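Deoxyribodipyrimidine photo-lyase (Oryza sativa Japonica Group, PDB 3UMV) repairs UV-damaged DNA by using light to split cyclobutane pyrimidine dimers back into separate pyrimidines, with FAD as its cofactor. Local coordinates at residues Tyr419-Asp422 against Lys423-Asp427; Ser285-His289 against Phe290-Ser294; His361-Thr364 against Arg365-Glu369. All coordinates share one frame; numbering follows the deposited sequence.

Interaction 1 of 3, residues Tyr419-Asp422 against Lys423-Asp427. With FAD (flavin-adenine dinucleotide), chain I.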
# COMPACT_ATOMS: atom_id res chain seq x y z
N TYR A 419 7.39 -3.99 12.80
CA TYR A 419 7.54 -5.43 12.64
C TYR A 419 6.19 -6.14 12.71
O TYR A 419 5.88 -6.96 11.86
CB TYR A 419 8.50 -5.98 13.70
CG TYR A 419 8.38 -7.47 13.95
CD1 TYR A 419 8.97 -8.39 13.11
CD2 TYR A 419 7.65 -7.94 15.03
CE1 TYR A 419 8.84 -9.76 13.34
CE2 TYR A 419 7.52 -9.29 15.28
CZ TYR A 419 8.11 -10.19 14.43
OH TYR A 419 7.96 -11.54 14.69
N LEU A 420 5.39 -5.82 13.72
CA LEU A 420 4.08 -6.46 13.89
C LEU A 420 3.12 -6.12 12.75
O LEU A 420 2.44 -6.99 12.22
CB LEU A 420 3.46 -6.07 15.22
CG LEU A 420 4.22 -6.68 16.40
CD1 LEU A 420 3.68 -6.16 17.73
CD2 LEU A 420 4.15 -8.21 16.33
N ASN A 421 3.06 -4.84 12.40
CA ASN A 421 2.21 -4.36 11.33
C ASN A 421 2.53 -5.07 10.01
O ASN A 421 1.66 -5.56 9.30
CB ASN A 421 2.39 -2.84 11.21
CG ASN A 421 1.50 -2.22 10.15
OD1 ASN A 421 0.38 -1.79 10.44
ND2 ASN A 421 1.99 -2.17 8.91
N ASP A 422 3.81 -5.12 9.68
CA ASP A 422 4.25 -5.76 8.44
C ASP A 422 4.08 -7.28 8.46
O ASP A 422 3.85 -7.89 7.42
CB ASP A 422 5.71 -5.37 8.16
CG ASP A 422 5.85 -3.92 7.68
OD1 ASP A 422 4.85 -3.16 7.66
OD2 ASP A 422 6.97 -3.56 7.28
N LYS A 423 4.18 -7.89 9.64
CA LYS A 423 4.01 -9.33 9.73
C LYS A 423 2.55 -9.77 9.50
O LYS A 423 2.30 -10.72 8.78
CB LYS A 423 4.50 -9.85 11.09
CG LYS A 423 4.26 -11.31 11.32
CD LYS A 423 5.06 -11.79 12.52
CE LYS A 423 5.07 -13.30 12.61
NZ LYS A 423 5.89 -13.80 13.76
N TYR A 424 1.62 -9.06 10.14
CA TYR A 424 0.24 -9.51 10.23
C TYR A 424 -0.78 -8.81 9.33
O TYR A 424 -1.79 -9.42 8.95
CB TYR A 424 -0.23 -9.40 11.69
CG TYR A 424 0.45 -10.43 12.59
CD1 TYR A 424 1.42 -10.06 13.52
CD2 TYR A 424 0.14 -11.77 12.47
CE1 TYR A 424 2.03 -11.02 14.34
CE2 TYR A 424 0.74 -12.72 13.28
CZ TYR A 424 1.69 -12.34 14.19
OH TYR A 424 2.28 -13.30 14.99
N GLU A 425 -0.57 -7.53 9.02
CA GLU A 425 -1.56 -6.80 8.24
C GLU A 425 -1.54 -7.19 6.76
O GLU A 425 -0.49 -7.33 6.14
CB GLU A 425 -1.39 -5.28 8.39
CG GLU A 425 -1.49 -4.75 9.78
CD GLU A 425 -2.92 -4.55 10.27
OE1 GLU A 425 -3.10 -3.83 11.27
OE2 GLU A 425 -3.86 -5.09 9.67
N ILE A 426 -2.72 -7.37 6.19
CA ILE A 426 -2.83 -7.66 4.77
C ILE A 426 -2.45 -6.43 3.94
O ILE A 426 -2.02 -6.57 2.80
CB ILE A 426 -4.24 -8.17 4.42
CG1 ILE A 426 -4.27 -8.70 2.98
CG2 ILE A 426 -5.31 -7.10 4.68
CD1 ILE A 426 -3.25 -9.76 2.73
N ASP A 427 -2.57 -5.25 4.54
CA ASP A 427 -2.29 -3.99 3.87
C ASP A 427 -0.93 -3.38 4.27
O ASP A 427 -0.62 -2.23 3.95
CB ASP A 427 -3.46 -3.00 4.08
CG ASP A 427 -3.74 -2.70 5.56
OD1 ASP A 427 -2.85 -2.91 6.41
OD2 ASP A 427 -4.85 -2.24 5.88
PA FAD I . -11.09 3.43 5.32
O1A FAD I . -11.44 4.23 6.54
O2A FAD I . -12.27 2.93 4.54
O5B FAD I . -10.13 4.33 4.40
C5B FAD I . -10.14 4.23 2.99
C4B FAD I . -8.72 4.39 2.45
O4B FAD I . -8.14 5.62 2.83
C3B FAD I . -7.78 3.33 3.01
O3B FAD I . -7.87 2.13 2.29
C2B FAD I . -6.45 4.00 2.81
O2B FAD I . -6.09 3.92 1.44
C1B FAD I . -6.77 5.44 3.11
N9A FAD I . -6.48 5.76 4.52
C8A FAD I . -7.34 5.73 5.58
N7A FAD I . -6.65 6.10 6.68
C5A FAD I . -5.36 6.36 6.33
C6A FAD I . -4.22 6.78 7.03
N6A FAD I . -4.27 7.12 8.32
N1A FAD I . -3.03 6.96 6.36
C2A FAD I . -2.97 6.73 5.00
N3A FAD I . -4.09 6.31 4.32
C4A FAD I . -5.26 6.15 4.97
N1 FAD I . -2.69 1.71 6.18
C2 FAD I . -2.30 0.83 5.21
O2 FAD I . -2.81 0.94 4.10
N3 FAD I . -1.35 -0.14 5.49
C4 FAD I . -0.79 -0.23 6.75
O4 FAD I . 0.05 -1.10 7.00
C4X FAD I . -1.19 0.68 7.72
N5 FAD I . -0.68 0.64 9.00
C5X FAD I . -1.07 1.57 9.94
C6 FAD I . -0.52 1.53 11.23
C7 FAD I . -0.92 2.47 12.19
C7M FAD I . -0.30 2.41 13.56
C8 FAD I . -1.87 3.43 11.85
C8M FAD I . -2.34 4.46 12.84
C9 FAD I . -2.41 3.45 10.58
C9A FAD I . -2.01 2.52 9.63
N10 FAD I . -2.57 2.55 8.36
C10 FAD I . -2.14 1.64 7.43
C1' FAD I . -3.61 3.58 7.96
C2' FAD I . -5.09 3.12 8.20
O2' FAD I . -5.33 2.57 9.50
C3' FAD I . -5.60 2.10 7.17
O3' FAD I . -5.34 2.59 5.88
C4' FAD I . -7.10 1.83 7.28
O4' FAD I . -7.40 1.33 8.57
C5' FAD I . -7.49 0.83 6.19
O5' FAD I . -8.78 0.28 6.33
P FAD I . -9.92 0.70 5.28
O1P FAD I . -9.43 0.53 3.86
O2P FAD I . -11.17 -0.10 5.57
O3P FAD I . -10.09 2.23 5.76
O HOH W 1 8.47 -13.15 12.62
O HOH W 2 -1.26 -2.30 12.48
O HOH W 3 2.33 -6.85 5.29

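Interaction 2 of 3, residues Ser285-His289 against Phe290-Ser294. With FAD (flavin-adenine dinucleotide), chain I.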
# COMPACT_ATOMS: atom_id res chain seq x y z
N SER A 285 -8.32 -1.18 1.74
CA SER A 285 -6.86 -1.15 1.86
C SER A 285 -6.14 -2.40 1.34
O SER A 285 -5.04 -2.31 0.79
CB SER A 285 -6.43 -0.83 3.29
OG SER A 285 -6.80 -1.87 4.19
N PRO A 286 -6.73 -3.59 1.49
CA PRO A 286 -6.00 -4.73 0.94
C PRO A 286 -5.80 -4.58 -0.57
O PRO A 286 -4.70 -4.71 -1.11
CB PRO A 286 -6.91 -5.92 1.24
CG PRO A 286 -7.77 -5.47 2.39
CD PRO A 286 -7.96 -3.99 2.21
N TYR A 287 -6.89 -4.24 -1.25
CA TYR A 287 -6.88 -4.02 -2.69
C TYR A 287 -6.01 -2.84 -3.13
O TYR A 287 -5.28 -2.93 -4.11
CB TYR A 287 -8.32 -3.83 -3.16
CG TYR A 287 -9.20 -5.01 -2.82
CD1 TYR A 287 -10.27 -4.90 -1.93
CD2 TYR A 287 -8.99 -6.24 -3.42
CE1 TYR A 287 -11.08 -6.00 -1.62
CE2 TYR A 287 -9.79 -7.33 -3.13
CZ TYR A 287 -10.84 -7.21 -2.24
OH TYR A 287 -11.63 -8.30 -1.98
N LEU A 288 -6.06 -1.74 -2.38
CA LEU A 288 -5.28 -0.56 -2.72
C LEU A 288 -3.80 -0.85 -2.52
O LEU A 288 -2.96 -0.43 -3.32
CB LEU A 288 -5.71 0.63 -1.84
CG LEU A 288 -7.09 1.20 -2.17
CD1 LEU A 288 -7.46 2.27 -1.16
CD2 LEU A 288 -7.15 1.76 -3.57
N HIS A 289 -3.46 -1.59 -1.46
CA HIS A 289 -2.06 -1.91 -1.24
C HIS A 289 -1.40 -2.66 -2.40
O HIS A 289 -0.28 -2.33 -2.81
CB HIS A 289 -1.84 -2.73 0.03
CG HIS A 289 -0.43 -3.17 0.16
ND1 HIS A 289 -0.00 -4.44 -0.19
CD2 HIS A 289 0.68 -2.48 0.51
CE1 HIS A 289 1.31 -4.51 -0.03
NE2 HIS A 289 1.74 -3.34 0.39
N PHE A 290 -2.10 -3.66 -2.92
CA PHE A 290 -1.57 -4.48 -4.00
C PHE A 290 -1.90 -3.86 -5.36
O PHE A 290 -1.52 -4.39 -6.39
CB PHE A 290 -2.12 -5.90 -3.89
CG PHE A 290 -1.58 -6.67 -2.73
CD1 PHE A 290 -0.29 -7.17 -2.76
CD2 PHE A 290 -2.36 -6.89 -1.60
CE1 PHE A 290 0.22 -7.88 -1.68
CE2 PHE A 290 -1.86 -7.61 -0.52
CZ PHE A 290 -0.57 -8.11 -0.56
N GLY A 291 -2.59 -2.73 -5.35
CA GLY A 291 -2.98 -2.09 -6.59
C GLY A 291 -3.99 -2.89 -7.40
O GLY A 291 -4.07 -2.72 -8.63
N HIS A 292 -4.79 -3.73 -6.74
CA HIS A 292 -5.87 -4.45 -7.43
C HIS A 292 -6.94 -3.49 -7.91
O HIS A 292 -7.71 -3.78 -8.84
CB HIS A 292 -6.54 -5.47 -6.52
CG HIS A 292 -5.66 -6.60 -6.09
ND1 HIS A 292 -4.52 -6.96 -6.77
CD2 HIS A 292 -5.77 -7.45 -5.04
CE1 HIS A 292 -3.94 -7.97 -6.14
NE2 HIS A 292 -4.70 -8.30 -5.11
N ILE A 293 -7.01 -2.34 -7.25
CA ILE A 293 -7.93 -1.30 -7.66
C ILE A 293 -7.21 0.03 -7.56
O ILE A 293 -6.39 0.25 -6.67
CB ILE A 293 -9.23 -1.27 -6.81
CG1 ILE A 293 -10.30 -0.43 -7.50
CG2 ILE A 293 -8.94 -0.76 -5.40
CD1 ILE A 293 -11.68 -0.60 -6.89
N SER A 294 -7.48 0.89 -8.54
CA SER A 294 -6.87 2.20 -8.60
C SER A 294 -7.48 3.13 -7.54
O SER A 294 -8.71 3.18 -7.40
CB SER A 294 -7.12 2.78 -10.00
OG SER A 294 -7.00 4.19 -10.02
PA FAD I . -11.09 3.43 5.32
O1A FAD I . -11.44 4.23 6.54
O2A FAD I . -12.27 2.93 4.54
O5B FAD I . -10.13 4.33 4.40
C5B FAD I . -10.14 4.23 2.99
C4B FAD I . -8.72 4.39 2.45
O4B FAD I . -8.14 5.62 2.83
C3B FAD I . -7.78 3.33 3.01
O3B FAD I . -7.87 2.13 2.29
C2B FAD I . -6.45 4.00 2.81
O2B FAD I . -6.09 3.92 1.44
C1B FAD I . -6.77 5.44 3.11
N9A FAD I . -6.48 5.76 4.52
C8A FAD I . -7.34 5.73 5.58
N7A FAD I . -6.65 6.10 6.68
C5A FAD I . -5.36 6.36 6.33
C6A FAD I . -4.22 6.78 7.03
N6A FAD I . -4.27 7.12 8.32
N1A FAD I . -3.03 6.96 6.36
C2A FAD I . -2.97 6.73 5.00
N3A FAD I . -4.09 6.31 4.32
C4A FAD I . -5.26 6.15 4.97
N1 FAD I . -2.69 1.71 6.18
C2 FAD I . -2.30 0.83 5.21
O2 FAD I . -2.81 0.94 4.10
N3 FAD I . -1.35 -0.14 5.49
C4 FAD I . -0.79 -0.23 6.75
O4 FAD I . 0.05 -1.10 7.00
C4X FAD I . -1.19 0.68 7.72
N5 FAD I . -0.68 0.64 9.00
C5X FAD I . -1.07 1.57 9.94
C6 FAD I . -0.52 1.53 11.23
C7 FAD I . -0.92 2.47 12.19
C7M FAD I . -0.30 2.41 13.56
C8 FAD I . -1.87 3.43 11.85
C8M FAD I . -2.34 4.46 12.84
C9 FAD I . -2.41 3.45 10.58
C9A FAD I . -2.01 2.52 9.63
N10 FAD I . -2.57 2.55 8.36
C10 FAD I . -2.14 1.64 7.43
C1' FAD I . -3.61 3.58 7.96
C2' FAD I . -5.09 3.12 8.20
O2' FAD I . -5.33 2.57 9.50
C3' FAD I . -5.60 2.10 7.17
O3' FAD I . -5.34 2.59 5.88
C4' FAD I . -7.10 1.83 7.28
O4' FAD I . -7.40 1.33 8.57
C5' FAD I . -7.49 0.83 6.19
O5' FAD I . -8.78 0.28 6.33
P FAD I . -9.92 0.70 5.28
O1P FAD I . -9.43 0.53 3.86
O2P FAD I . -11.17 -0.10 5.57
O3P FAD I . -10.09 2.23 5.76
O HOH W 4 -3.96 0.98 -5.65

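Interaction 3 of 3, residues His361-Thr364 against Arg365-Glu369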
# COMPACT_ATOMS: atom_id res chain seq x y z
N HIS A 361 4.82 0.13 32.60
CA HIS A 361 4.98 -1.27 32.20
C HIS A 361 6.02 -1.38 31.11
O HIS A 361 6.20 -0.46 30.31
CB HIS A 361 3.66 -1.84 31.67
CG HIS A 361 2.52 -1.74 32.63
ND1 HIS A 361 2.23 -2.74 33.53
CD2 HIS A 361 1.61 -0.77 32.83
CE1 HIS A 361 1.18 -2.38 34.24
NE2 HIS A 361 0.78 -1.19 33.84
N ILE A 362 6.72 -2.51 31.07
CA ILE A 362 7.63 -2.83 29.98
C ILE A 362 7.26 -4.22 29.49
O ILE A 362 7.29 -5.18 30.27
CB ILE A 362 9.12 -2.78 30.43
CG1 ILE A 362 9.55 -1.35 30.80
CG2 ILE A 362 10.04 -3.26 29.33
CD1 ILE A 362 9.71 -0.43 29.59
N TYR A 363 6.86 -4.34 28.23
CA TYR A 363 6.62 -5.64 27.61
C TYR A 363 7.65 -5.93 26.55
O TYR A 363 8.10 -5.02 25.86
CB TYR A 363 5.21 -5.71 26.98
CG TYR A 363 4.12 -5.68 28.01
CD1 TYR A 363 3.28 -4.58 28.14
CD2 TYR A 363 3.97 -6.74 28.90
CE1 TYR A 363 2.31 -4.55 29.12
CE2 TYR A 363 3.00 -6.71 29.87
CZ TYR A 363 2.17 -5.63 29.98
OH TYR A 363 1.21 -5.62 30.96
N THR A 364 8.01 -7.20 26.39
CA THR A 364 8.92 -7.58 25.33
C THR A 364 8.13 -7.68 24.03
O THR A 364 6.90 -7.68 24.03
CB THR A 364 9.57 -8.95 25.59
OG1 THR A 364 8.57 -9.98 25.60
CG2 THR A 364 10.29 -8.96 26.92
N ARG A 365 8.86 -7.80 22.93
CA ARG A 365 8.23 -7.98 21.63
C ARG A 365 7.38 -9.25 21.61
O ARG A 365 6.25 -9.24 21.12
CB ARG A 365 9.29 -7.99 20.52
CG ARG A 365 8.74 -8.31 19.14
CD ARG A 365 9.82 -8.13 18.07
NE ARG A 365 10.25 -6.74 17.98
CZ ARG A 365 10.95 -6.21 16.98
NH1 ARG A 365 11.32 -6.96 15.95
NH2 ARG A 365 11.28 -4.94 17.01
N GLU A 366 7.90 -10.34 22.18
CA GLU A 366 7.16 -11.60 22.22
C GLU A 366 5.83 -11.47 22.97
O GLU A 366 4.81 -11.96 22.51
CB GLU A 366 8.01 -12.74 22.81
CG GLU A 366 7.28 -14.09 22.93
CD GLU A 366 6.70 -14.35 24.33
OE1 GLU A 366 7.42 -14.15 25.34
OE2 GLU A 366 5.52 -14.77 24.42
N GLN A 367 5.86 -10.78 24.11
CA GLN A 367 4.67 -10.57 24.93
C GLN A 367 3.62 -9.72 24.22
O GLN A 367 2.42 -10.00 24.31
CB GLN A 367 5.03 -9.93 26.27
CG GLN A 367 5.72 -10.89 27.24
CD GLN A 367 6.40 -10.19 28.40
OE1 GLN A 367 6.67 -9.00 28.35
NE2 GLN A 367 6.71 -10.95 29.46
N LEU A 368 4.07 -8.67 23.53
CA LEU A 368 3.17 -7.85 22.72
C LEU A 368 2.59 -8.67 21.58
O LEU A 368 1.38 -8.68 21.35
CB LEU A 368 3.92 -6.63 22.18
CG LEU A 368 4.38 -5.62 23.24
CD1 LEU A 368 5.38 -4.61 22.68
CD2 LEU A 368 3.18 -4.91 23.88
N GLU A 369 3.45 -9.37 20.86
CA GLU A 369 3.00 -10.15 19.71
C GLU A 369 1.92 -11.16 20.09
O GLU A 369 0.99 -11.40 19.32
CB GLU A 369 4.17 -10.88 19.06
CG GLU A 369 3.73 -11.73 17.89
CD GLU A 369 4.86 -12.07 16.96
OE1 GLU A 369 4.57 -12.64 15.90
OE2 GLU A 369 6.03 -11.76 17.29
O HOH W 5 8.35 -7.52 30.34
O HOH W 6 9.38 -12.45 26.66

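Interaction 1 of 3, residues Tyr419-Asp422 against Lys423-Asp427
Three i-to-i+4 backbone bonds, Lys423 N to Tyr419 O, Tyr424 N to Leu420 O and Glu425 N to Asn421 O, close the final turn of helix 410-424, and the chain leaves helical geometry at Glu425. This end of the helix faces the flavin of FAD. Asn421 has CG anti to its main-chain nitrogen (chi1 -178°), and its amide reaches the isoalloxazine rim: ND2 gives a nearly straight bond to FAD O4 (2.9 Å, 167°), while OD1 stands 3.0 Å from FAD N5. The same ND2 also donates to Asp422 OD1 (3.3 Å), which lies in the plane of the amide and takes a further bond from Arg429 N. A water joins Asn421 OD1 to Glu425 OE1, so the amide is tied at both ends and its rotation is set. Replacing Asn421 by alanine would probably leave both FAD O4 and Asp422 OD1 without this donor and open a gap beside FAD N5. Two residues beyond Glu425, the backbone oxygen of Asp427 accepts from FAD N3 at 2.7 Å. At the far side of the turn Tyr419 and Lys423 run side by side, OH 3.2 Å from NZ, with a water bound to both; NZ also forms salt bridges with Glu369 and Glu234. Leu420 CD2 packs on Tyr424 CE1 (4.0 Å), and the hydroxyl of Tyr424 bonds to Glu369. Leu420 continues onto Trp399 of helix 393-405, Leu420 and Tyr424 both meet Met385 of helix 376-388, and helix 365-369 covers the Tyr419 side.

Interaction 2 of 3, residues Ser285-His289 against Phe290-Ser294
A Schellman motif ends the FAD-binding helix 285-290: Tyr287 O receives His292 N (2.8 Å), Leu288 O receives a weak bond from Gly291 N, and Gly291 takes the positive phi (66°) that turns the chain out of the helix. The opposite end of this short helix meets the cofactor, where Ser285 N donates to the phosphate oxygen FAD O1P at 2.9 Å. Leu288 works on two fronts. Its CD1 lies against the adenosine ribose, 3.4 Å from FAD O2B, and its CD2 meets Ile293 CG2 (3.6 Å), the residue that folds back over the turn. Ile293 CG2 also touches Tyr287 CB, so one methyl packs against both helical side chains. Beside it the Tyr287 and His292 side chains cross at about a right angle, meeting edge to edge through their CD2 atoms. The hydroxyl of Tyr287 is held by Glu243 O, and its ring packs on alanines of helix 246-254. Beyond the turn, Ser294 is the N-cap of helix 295-305, with its OG bonded to Arg297 N, while a water donating to both Leu288 O and Ile293 O spans the turn. At the C-terminal end of helix 285-290 His289 and Phe290 form an edge-to-face pair: chi1 of 174° swings the His289 ring beside its own carbonyl carbon and up against Phe290. His289 NE2 bonds to Arg429 O, which probably places the proton on that nitrogen. The His289 and Phe290 ring planes stand at 85°, with His289 ND1 3.5 Å above the centre of the Phe290 ring.

Interaction 3 of 3, residues His361-Thr364 against Arg365-Glu369
Thr364 and Gln367 cross obliquely and exchange bonds in both directions, forming a capping box at the start of helix 365-369. Thr364, the N-cap, has its hydroxyl wedged between its own backbone nitrogen and carbonyl carbon (chi1 64°), which points OG1 into the first turn to accept from Gln367 N (3.2 Å). In return the Gln367 side chain, with CG anti to its carbonyl carbon and the chain straight beyond it, runs back to the loop, and its OE1 accepts from Thr364 N at 3.0 Å; the N-H points almost straight at the oxygen but comes in from 32° off the plane of the amide. That amide stands steeply against the Tyr363 ring, the two planes 77° apart, and OE1 lies at the ring edge near CD2 (3.6 Å). A water that donates to OE1 also donates to Ile362 O, linking Gln367 to the loop two residues before Thr364. A second water connects Thr364 OG1 with Glu366 OE1. On the buried side Tyr363 CB rests on Leu368 CD2 (3.8 Å), and Leu368 N makes the first regular helical bond to Thr364 O (3.0 Å). The Tyr363 ring meets Trp406 edge to face and bonds through OH to His374; Leu368 reaches Trp378. Both tryptophans are predicted electron-transfer residues. The box thus gives side-chain acceptors to two backbone N-H groups, those of Gln367 in the first turn and of Thr364 just before it, and it holds Gln367 OE1 with the Thr364 N-H and a water at a largely solvent-facing surface.

In the fold
Interaction 1 is the hub of the three. It meets interaction 2 beside FAD, where Asp427 OD2 lies 2.6 Å from Ser285 OG, a probable hydrogen bond; farther from the cofactor Ile426 CG2 packs on Pro286 CG at 3.7 Å. Both contacts touch FAD, one along the flavin rim, the other at a phosphate and the ribose. On its other side it meets interaction 3, where, besides the salt bridge to Glu369, Tyr419 CG packs on Arg365 NH1 at 3.6 Å. Interactions 2 and 3 do not touch: their nearest atoms are about 18 Å apart. Interaction 3 also stays back from the cofactor, with the Leu368 side chain about 13 Å from FAD, beside two of the three predicted electron-transfer tryptophans, Trp378 and Trp406.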